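Local coordinates for P450 epoxidase (Sorangium cellulosum, PDB 1Q5D), which is a cytochrome P450 that holds a haem group and the ligand EPB within a largely helical fold, at residues S77-Y80 with S81-P85; D169-F172 with R173-G176; F340-P343 with D344-D347. All coordinates share one frame; numbering follows the deposited sequence.

The three contacts are all local, and they make a worked example of how short-range chemistry follows place in the fold. Contact 2 is partly buried, within helix 169-182; contacts 1 and 3 lie at the surface, about 41 Å apart between centres and on opposite sides of the chain's centre. No two of them touch, and no helix is shared. Contact 1 is the end of helix 77-82, where serine hydroxyls and a water supplement backbone bonds. Contact 2 keeps regular helical bonding and adds a carboxylate-guanidinium pair on one side and phenylalanines on another. Contact 3 has a single turn hydrogen bond, with an arginine and a water spanning the loop.

Contact 1: residues S77-Y80 with S81-P85; sequences SAEY and SSAIP
S81 follows S77 by one helical turn, and the two are tied both through the backbone and through a water. The amide S81 N donates to S77 O at 2.7 Å, with an N-H...O angle of 173°, so the bond is almost straight. Alongside it, water 1 lies 3.1 Å from S77 OG and 3.0 Å from S81 OG, hydrogen-bonded to both, and links two hydroxyls that do not meet directly. S77 turns its OG anti to its own backbone N (chi1 170°), which leaves it where one water can serve both. The same water lies in the plane of the Y80 ring, at its edge.

Helix 77-82 lies in the B-C region, between helices 55-62 and 100-110, where cytochrome P450s commonly carry the short B' helix, and it is ending here. A83 is the first residue to leave helical geometry, and its amide makes only weak bonds, at 3.2 Å, to E79 O and Y80 O. S82 OG turns back to the same end, 2.8 Å from E79 O and 3.1 Å from A78 O, with its one proton not assigned between them. E79 O has both a hydroxyl and an amide close by.

Y80 is the buried member. Y80 CB lies 3.1 Å from S81 N, and CG, anti to the backbone N (chi1 -174°), carries the ring off the helix. The ring takes part in a cation-pi contact with K91, whose NZ bonds to Y80 O and A83 O, and Y80 OH is hydrogen-bonded to L183 O. The Y80 side chain lies about 5 Å from bound EPB.

Contact 2: residues D169-F172 with R173-G176; sequences DEKF and RRFG
E170 and R173 form an i to i+3 salt bridge along helix 169-182, the F helix of the cytochrome P450 fold, with E170 exposed and R173 also packing on M155 and T256, while F172 and F175 occupy a buried side. The two charged chains run side by side in the same direction. R173 NH2 meets both carboxylate oxygens: it is 2.5 Å from E170 OE1, a distance shorter than usual and so doubtful, and makes a weak hydrogen bond of 3.0 Å to E170 OE2. The carboxylate and guanidinium planes are 65° apart, so the groups do not lie flat together. R173 starts out extended, CG anti to the backbone N (chi1 175°), and bends at chi3 to bring NH2 back to the acid.

Four successive amides, from R173 N to G176 N, donate to the carbonyls four residues earlier, D169 O to F172 O, and keep the turns regular. K171 and R174 both reach helix 195-218, where R174 NH1 forms a salt bridge with E204; K171 CG lies at the edge of the R174 guanidinium, 3.9 Å from R174 NH1. F172 packs on M155 and L208. F175 CD2 comes to the edge of the F172 ring, 4.4 Å from F172 CD2.

Contact 3: residues F340-P343 with D344-D347; sequences FSRP and DVFD
A type I beta turn from R342 to V345 shapes this surface loop, in the region of a P450 that leads from helix 330-333 toward helix 368-385. Its closing bond runs from V345 N to R342 O, 3.0 Å long, with the donor standing well above the carbonyl plane. R342 lays its side chain alongside the residues that follow, toward V345 and D347. Its chain bends at chi3 (-37°), and V345 CG1 lies over one face of the guanidinium, offset toward the rim and 3.8 Å from R342 NH2. D347 OD2 comes to the guanidinium edge instead, making a long salt bridge of 3.8 Å to R342 NH2, with the two flat groups nearly perpendicular. Water 2 bridges the two side chains: it accepts from R342 NE at 3.3 Å and donates to D347 OD2 at 3.1 Å. The other carboxylate oxygen, D347 OD1, is bonded to R349 N.

R350 donates to S341 O, R342 O and V345 O, and with E293 and R296 it is probably the Glu-Arg-Arg triad of cytochrome P450s. F340 makes a cation-pi contact with R296, and F346 packs on E293 and V294 and meets the ring of F297, so both phenylalanines seat the loop against helix 287-297.

Contact 1: residues S77-Y80 with S81-P85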
ATOM      1  N   SER A  77      14.858 -17.977  -4.550  1.00 46.15           N
ATOM      2  CA  SER A  77      15.129 -16.907  -5.495  1.00 46.33           C
ATOM      3  C   SER A  77      14.993 -17.320  -6.968  1.00 45.98           C
ATOM      4  O   SER A  77      14.384 -16.600  -7.759  1.00 45.25           O
ATOM      5  CB  SER A  77      16.522 -16.335  -5.254  1.00 46.47           C
ATOM      6  OG  SER A  77      16.862 -15.468  -6.313  1.00 48.14           O
ATOM      7  N   ALA A  78      15.571 -18.466  -7.329  1.00 45.06           N
ATOM      8  CA  ALA A  78      15.575 -18.942  -8.708  1.00 44.62           C
ATOM      9  C   ALA A  78      14.160 -19.081  -9.224  1.00 44.18           C
ATOM     10  O   ALA A  78      13.806 -18.574 -10.286  1.00 44.99           O
ATOM     11  CB  ALA A  78      16.304 -20.297  -8.799  1.00 44.91           C
ATOM     12  N   GLU A  79      13.345 -19.786  -8.463  1.00 43.64           N
ATOM     13  CA  GLU A  79      11.950 -19.929  -8.806  1.00 44.03           C
ATOM     14  C   GLU A  79      11.305 -18.521  -8.921  1.00 42.99           C
ATOM     15  O   GLU A  79      10.536 -18.254  -9.854  1.00 43.52           O
ATOM     16  CB  GLU A  79      11.286 -20.848  -7.771  1.00 44.29           C
ATOM     17  CG  GLU A  79       9.779 -20.871  -7.744  1.00 44.99           C
ATOM     18  CD  GLU A  79       9.217 -19.706  -6.968  1.00 44.51           C
ATOM     19  OE1 GLU A  79       8.643 -18.826  -7.627  1.00 45.67           O
ATOM     20  OE2 GLU A  79       9.363 -19.666  -5.723  1.00 44.22           O
ATOM     21  N   TYR A  80      11.665 -17.607  -8.019  1.00 41.61           N
ATOM     22  CA  TYR A  80      11.052 -16.268  -8.025  1.00 39.69           C
ATOM     23  C   TYR A  80      11.474 -15.393  -9.204  1.00 39.44           C
ATOM     24  O   TYR A  80      10.631 -14.787  -9.858  1.00 38.07           O
ATOM     25  CB  TYR A  80      11.272 -15.508  -6.706  1.00 38.42           C
ATOM     26  CG  TYR A  80      10.509 -14.194  -6.674  1.00 35.98           C
ATOM     27  CD1 TYR A  80       9.127 -14.178  -6.756  1.00 35.99           C
ATOM     28  CD2 TYR A  80      11.171 -12.977  -6.593  1.00 35.90           C
ATOM     29  CE1 TYR A  80       8.415 -12.980  -6.743  1.00 35.37           C
ATOM     30  CE2 TYR A  80      10.462 -11.760  -6.577  1.00 34.79           C
ATOM     31  CZ  TYR A  80       9.088 -11.776  -6.648  1.00 34.28           C
ATOM     32  OH  TYR A  80       8.362 -10.589  -6.645  1.00 32.76           O
ATOM     33  N   SER A  81      12.773 -15.311  -9.464  1.00 40.89           N
ATOM     34  CA  SER A  81      13.270 -14.508 -10.587  1.00 41.91           C
ATOM     35  C   SER A  81      12.743 -15.022 -11.917  1.00 41.56           C
ATOM     36  O   SER A  81      12.552 -14.256 -12.854  1.00 42.19           O
ATOM     37  CB  SER A  81      14.801 -14.484 -10.607  1.00 42.33           C
ATOM     38  OG  SER A  81      15.305 -13.691  -9.553  1.00 44.23           O
ATOM     39  N   SER A  82      12.502 -16.323 -12.002  1.00 41.97           N
ATOM     40  CA  SER A  82      12.016 -16.914 -13.248  1.00 41.96           C
ATOM     41  C   SER A  82      10.519 -16.677 -13.478  1.00 40.56           C
ATOM     42  O   SER A  82      10.053 -16.698 -14.618  1.00 39.79           O
ATOM     43  CB  SER A  82      12.332 -18.413 -13.297  1.00 43.61           C
ATOM     44  OG  SER A  82      11.586 -19.134 -12.321  1.00 46.21           O
ATOM     45  N   ALA A  83       9.768 -16.467 -12.396  1.00 38.76           N
ATOM     46  CA  ALA A  83       8.336 -16.214 -12.509  1.00 38.16           C
ATOM     47  C   ALA A  83       8.089 -14.828 -13.100  1.00 37.58           C
ATOM     48  O   ALA A  83       8.737 -13.863 -12.703  1.00 38.13           O
ATOM     49  CB  ALA A  83       7.658 -16.320 -11.142  1.00 37.57           C
ATOM     50  N   ILE A  84       7.130 -14.735 -14.011  1.00 36.44           N
ATOM     51  CA  ILE A  84       6.774 -13.464 -14.634  1.00 36.74           C
ATOM     52  C   ILE A  84       8.010 -12.698 -15.107  1.00 36.35           C
ATOM     53  O   ILE A  84       8.378 -11.671 -14.536  1.00 36.62           O
ATOM     54  CB  ILE A  84       5.901 -12.597 -13.693  1.00 36.07           C
ATOM     55  CG1 ILE A  84       4.903 -13.471 -12.913  1.00 35.71           C
ATOM     56  CG2 ILE A  84       5.156 -11.533 -14.497  1.00 36.63           C
ATOM     57  CD1 ILE A  84       3.654 -13.857 -13.716  1.00 34.24           C
ATOM     58  N   PRO A  85       8.641 -13.213 -16.153  1.00 36.81           N
ATOM     59  CA  PRO A  85       9.894 -12.656 -16.679  1.00 36.68           C
ATOM     60  C   PRO A  85       9.740 -11.218 -17.155  1.00 36.38           C
ATOM     61  O   PRO A  85      10.751 -10.525 -17.284  1.00 36.05           O
ATOM     62  CB  PRO A  85      10.207 -13.553 -17.874  1.00 37.16           C
ATOM     63  CG  PRO A  85       9.446 -14.788 -17.634  1.00 38.19           C
ATOM     64  CD  PRO A  85       8.197 -14.402 -16.903  1.00 36.91           C
TER
HETATM   65  O   HOH W   1      14.616 -13.372  -6.688  1.00 60.23           O

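Contact 2: residues D169-F172 with R173-G176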
ATOM      1  N   ASP A 169      -5.610   6.887 -17.243  1.00 40.49           N
ATOM      2  CA  ASP A 169      -5.763   6.489 -15.851  1.00 40.03           C
ATOM      3  C   ASP A 169      -6.165   5.029 -15.693  1.00 40.03           C
ATOM      4  O   ASP A 169      -5.545   4.294 -14.932  1.00 38.70           O
ATOM      5  CB  ASP A 169      -6.769   7.390 -15.155  1.00 39.62           C
ATOM      6  CG  ASP A 169      -6.142   8.694 -14.680  1.00 39.16           C
ATOM      7  OD1 ASP A 169      -6.844   9.466 -14.015  1.00 39.73           O
ATOM      8  OD2 ASP A 169      -4.966   9.032 -14.930  1.00 38.87           O
ATOM      9  N   GLU A 170      -7.202   4.621 -16.415  1.00 41.07           N
ATOM     10  CA  GLU A 170      -7.741   3.270 -16.291  1.00 42.53           C
ATOM     11  C   GLU A 170      -6.720   2.210 -16.658  1.00 41.08           C
ATOM     12  O   GLU A 170      -6.626   1.185 -15.991  1.00 41.30           O
ATOM     13  CB  GLU A 170      -9.012   3.109 -17.133  1.00 45.85           C
ATOM     14  CG  GLU A 170     -10.281   3.500 -16.386  1.00 49.64           C
ATOM     15  CD  GLU A 170     -10.442   2.734 -15.087  1.00 52.18           C
ATOM     16  OE1 GLU A 170     -10.220   1.500 -15.093  1.00 53.45           O
ATOM     17  OE2 GLU A 170     -10.787   3.363 -14.056  1.00 53.93           O
ATOM     18  N   LYS A 171      -5.950   2.463 -17.708  1.00 39.55           N
ATOM     19  CA  LYS A 171      -4.922   1.525 -18.131  1.00 38.79           C
ATOM     20  C   LYS A 171      -3.775   1.436 -17.129  1.00 36.30           C
ATOM     21  O   LYS A 171      -3.246   0.349 -16.868  1.00 34.12           O
ATOM     22  CB  LYS A 171      -4.391   1.892 -19.514  1.00 40.90           C
ATOM     23  CG  LYS A 171      -5.357   1.529 -20.641  1.00 44.20           C
ATOM     24  CD  LYS A 171      -4.651   1.460 -21.994  1.00 45.91           C
ATOM     25  CE  LYS A 171      -4.617   2.821 -22.678  1.00 47.39           C
ATOM     26  NZ  LYS A 171      -4.378   2.679 -24.162  1.00 48.77           N
ATOM     27  N   PHE A 172      -3.390   2.575 -16.561  1.00 33.11           N
ATOM     28  CA  PHE A 172      -2.337   2.559 -15.551  1.00 31.04           C
ATOM     29  C   PHE A 172      -2.772   1.943 -14.222  1.00 29.37           C
ATOM     30  O   PHE A 172      -1.967   1.289 -13.553  1.00 27.66           O
ATOM     31  CB  PHE A 172      -1.749   3.956 -15.339  1.00 30.94           C
ATOM     32  CG  PHE A 172      -0.658   4.293 -16.303  1.00 31.99           C
ATOM     33  CD1 PHE A 172      -0.658   5.497 -16.978  1.00 32.57           C
ATOM     34  CD2 PHE A 172       0.376   3.399 -16.537  1.00 32.11           C
ATOM     35  CE1 PHE A 172       0.357   5.797 -17.869  1.00 33.20           C
ATOM     36  CE2 PHE A 172       1.395   3.700 -17.419  1.00 32.59           C
ATOM     37  CZ  PHE A 172       1.379   4.895 -18.091  1.00 32.23           C
ATOM     38  N   ARG A 173      -4.022   2.170 -13.829  1.00 29.88           N
ATOM     39  CA  ARG A 173      -4.536   1.552 -12.619  1.00 31.52           C
ATOM     40  C   ARG A 173      -4.541   0.038 -12.770  1.00 31.51           C
ATOM     41  O   ARG A 173      -4.253  -0.687 -11.820  1.00 31.45           O
ATOM     42  CB  ARG A 173      -5.959   2.024 -12.305  1.00 33.58           C
ATOM     43  CG  ARG A 173      -6.554   1.291 -11.116  1.00 36.41           C
ATOM     44  CD  ARG A 173      -7.811   1.879 -10.538  1.00 38.32           C
ATOM     45  NE  ARG A 173      -8.949   1.799 -11.454  1.00 41.34           N
ATOM     46  CZ  ARG A 173      -9.459   0.675 -11.934  1.00 43.95           C
ATOM     47  NH1 ARG A 173      -8.926  -0.504 -11.616  1.00 45.07           N
ATOM     48  NH2 ARG A 173     -10.510   0.728 -12.746  1.00 45.20           N
ATOM     49  N   ARG A 174      -4.886  -0.433 -13.963  1.00 32.20           N
ATOM     50  CA  ARG A 174      -4.929  -1.866 -14.234  1.00 33.66           C
ATOM     51  C   ARG A 174      -3.527  -2.423 -14.176  1.00 31.79           C
ATOM     52  O   ARG A 174      -3.299  -3.497 -13.607  1.00 31.01           O
ATOM     53  CB  ARG A 174      -5.598  -2.162 -15.586  1.00 37.13           C
ATOM     54  CG  ARG A 174      -7.112  -1.979 -15.578  1.00 41.34           C
ATOM     55  CD  ARG A 174      -7.820  -2.326 -16.903  1.00 45.40           C
ATOM     56  NE  ARG A 174      -7.125  -3.372 -17.649  1.00 48.35           N
ATOM     57  CZ  ARG A 174      -6.538  -3.194 -18.831  1.00 50.32           C
ATOM     58  NH1 ARG A 174      -6.561  -2.004 -19.424  1.00 50.75           N
ATOM     59  NH2 ARG A 174      -5.924  -4.210 -19.426  1.00 51.49           N
ATOM     60  N   PHE A 175      -2.579  -1.685 -14.750  1.00 29.34           N
ATOM     61  CA  PHE A 175      -1.179  -2.042 -14.667  1.00 28.66           C
ATOM     62  C   PHE A 175      -0.720  -2.100 -13.196  1.00 28.77           C
ATOM     63  O   PHE A 175      -0.069  -3.055 -12.764  1.00 27.53           O
ATOM     64  CB  PHE A 175      -0.334  -1.010 -15.413  1.00 28.66           C
ATOM     65  CG  PHE A 175       1.124  -1.083 -15.082  1.00 28.65           C
ATOM     66  CD1 PHE A 175       1.909  -2.117 -15.574  1.00 27.74           C
ATOM     67  CD2 PHE A 175       1.707  -0.127 -14.260  1.00 28.30           C
ATOM     68  CE1 PHE A 175       3.239  -2.201 -15.266  1.00 28.17           C
ATOM     69  CE2 PHE A 175       3.051  -0.200 -13.937  1.00 29.06           C
ATOM     70  CZ  PHE A 175       3.827  -1.229 -14.445  1.00 29.74           C
ATOM     71  N   GLY A 176      -1.051  -1.059 -12.438  1.00 27.40           N
ATOM     72  CA  GLY A 176      -0.632  -0.980 -11.045  1.00 27.63           C
ATOM     73  C   GLY A 176      -1.150  -2.154 -10.241  1.00 27.61           C
ATOM     74  O   GLY A 176      -0.390  -2.823  -9.555  1.00 27.78           O
TER

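Contact 3: residues F340-P343 with D344-D347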
ATOM      1  N   PHE A 340       0.090   0.011  22.319  1.00 39.41           N
ATOM      2  CA  PHE A 340      -1.075   0.873  22.187  1.00 39.31           C
ATOM      3  C   PHE A 340      -2.059   0.495  23.278  1.00 41.22           C
ATOM      4  O   PHE A 340      -2.446  -0.666  23.381  1.00 41.52           O
ATOM      5  CB  PHE A 340      -1.727   0.722  20.796  1.00 37.78           C
ATOM      6  CG  PHE A 340      -0.750   0.845  19.648  1.00 36.03           C
ATOM      7  CD1 PHE A 340      -0.426   2.095  19.126  1.00 35.46           C
ATOM      8  CD2 PHE A 340      -0.153  -0.282  19.101  1.00 34.89           C
ATOM      9  CE1 PHE A 340       0.467   2.219  18.094  1.00 33.69           C
ATOM     10  CE2 PHE A 340       0.765  -0.171  18.071  1.00 33.89           C
ATOM     11  CZ  PHE A 340       1.071   1.090  17.556  1.00 33.98           C
ATOM     12  N   SER A 341      -2.450   1.470  24.100  1.00 42.56           N
ATOM     13  CA  SER A 341      -3.425   1.242  25.160  1.00 43.90           C
ATOM     14  C   SER A 341      -4.804   1.112  24.567  1.00 43.94           C
ATOM     15  O   SER A 341      -5.136   1.817  23.613  1.00 44.46           O
ATOM     16  CB  SER A 341      -3.420   2.403  26.161  1.00 45.38           C
ATOM     17  OG  SER A 341      -2.268   2.334  26.977  1.00 47.68           O
ATOM     18  N   ARG A 342      -5.613   0.228  25.145  1.00 42.98           N
ATOM     19  CA  ARG A 342      -6.912  -0.105  24.584  1.00 43.21           C
ATOM     20  C   ARG A 342      -6.775  -0.368  23.079  1.00 41.76           C
ATOM     21  O   ARG A 342      -7.455   0.264  22.268  1.00 40.68           O
ATOM     22  CB  ARG A 342      -7.924   1.013  24.839  1.00 45.04           C
ATOM     23  CG  ARG A 342      -8.154   1.322  26.323  1.00 48.02           C
ATOM     24  CD  ARG A 342      -9.315   2.265  26.573  1.00 49.47           C
ATOM     25  NE  ARG A 342      -9.382   3.280  25.530  1.00 51.63           N
ATOM     26  CZ  ARG A 342     -10.476   3.957  25.211  1.00 52.47           C
ATOM     27  NH1 ARG A 342     -11.606   3.742  25.867  1.00 53.04           N
ATOM     28  NH2 ARG A 342     -10.439   4.852  24.230  1.00 53.13           N
ATOM     29  N   PRO A 343      -5.920  -1.323  22.727  1.00 40.59           N
ATOM     30  CA  PRO A 343      -5.514  -1.525  21.327  1.00 39.66           C
ATOM     31  C   PRO A 343      -6.678  -1.946  20.429  1.00 39.42           C
ATOM     32  O   PRO A 343      -6.620  -1.726  19.222  1.00 38.24           O
ATOM     33  CB  PRO A 343      -4.435  -2.619  21.419  1.00 39.66           C
ATOM     34  CG  PRO A 343      -4.719  -3.358  22.710  1.00 40.82           C
ATOM     35  CD  PRO A 343      -5.302  -2.305  23.644  1.00 40.40           C
ATOM     36  N   ASP A 344      -7.736  -2.511  21.009  1.00 38.69           N
ATOM     37  CA  ASP A 344      -8.873  -2.966  20.211  1.00 39.48           C
ATOM     38  C   ASP A 344      -9.975  -1.924  20.145  1.00 38.04           C
ATOM     39  O   ASP A 344     -11.115  -2.215  19.812  1.00 37.72           O
ATOM     40  CB  ASP A 344      -9.392  -4.321  20.707  1.00 41.81           C
ATOM     41  CG  ASP A 344      -8.268  -5.328  20.915  1.00 43.86           C
ATOM     42  OD1 ASP A 344      -7.333  -5.369  20.086  1.00 43.93           O
ATOM     43  OD2 ASP A 344      -8.223  -6.111  21.893  1.00 45.68           O
ATOM     44  N   VAL A 345      -9.609  -0.687  20.439  1.00 37.58           N
ATOM     45  CA  VAL A 345     -10.531   0.430  20.336  1.00 38.14           C
ATOM     46  C   VAL A 345     -10.023   1.389  19.253  1.00 37.08           C
ATOM     47  O   VAL A 345      -8.860   1.786  19.263  1.00 36.34           O
ATOM     48  CB  VAL A 345     -10.623   1.189  21.678  1.00 38.02           C
ATOM     49  CG1 VAL A 345     -11.457   2.444  21.533  1.00 38.86           C
ATOM     50  CG2 VAL A 345     -11.195   0.267  22.795  1.00 38.60           C
ATOM     51  N   PHE A 346     -10.904   1.743  18.329  1.00 37.24           N
ATOM     52  CA  PHE A 346     -10.629   2.753  17.313  1.00 36.31           C
ATOM     53  C   PHE A 346     -10.721   4.128  17.971  1.00 36.60           C
ATOM     54  O   PHE A 346     -11.815   4.613  18.281  1.00 36.42           O
ATOM     55  CB  PHE A 346     -11.646   2.617  16.176  1.00 36.80           C
ATOM     56  CG  PHE A 346     -11.466   3.607  15.041  1.00 36.85           C
ATOM     57  CD1 PHE A 346     -10.276   3.680  14.332  1.00 37.15           C
ATOM     58  CD2 PHE A 346     -12.509   4.439  14.669  1.00 37.16           C
ATOM     59  CE1 PHE A 346     -10.122   4.579  13.281  1.00 36.70           C
ATOM     60  CE2 PHE A 346     -12.366   5.343  13.623  1.00 37.13           C
ATOM     61  CZ  PHE A 346     -11.178   5.411  12.926  1.00 37.25           C
ATOM     62  N   ASP A 347      -9.568   4.751  18.187  1.00 36.54           N
ATOM     63  CA  ASP A 347      -9.512   6.007  18.940  1.00 36.49           C
ATOM     64  C   ASP A 347      -8.800   7.089  18.145  1.00 35.36           C
ATOM     65  O   ASP A 347      -7.591   7.142  18.128  1.00 35.31           O
ATOM     66  CB  ASP A 347      -8.799   5.779  20.273  1.00 37.17           C
ATOM     67  CG  ASP A 347      -8.730   7.032  21.125  1.00 37.71           C
ATOM     68  OD1 ASP A 347      -9.336   8.068  20.756  1.00 37.12           O
ATOM     69  OD2 ASP A 347      -8.072   7.064  22.178  1.00 38.46           O
TER
HETATM   70  O   HOH W   2      -6.968   4.632  23.772  1.00 49.89           O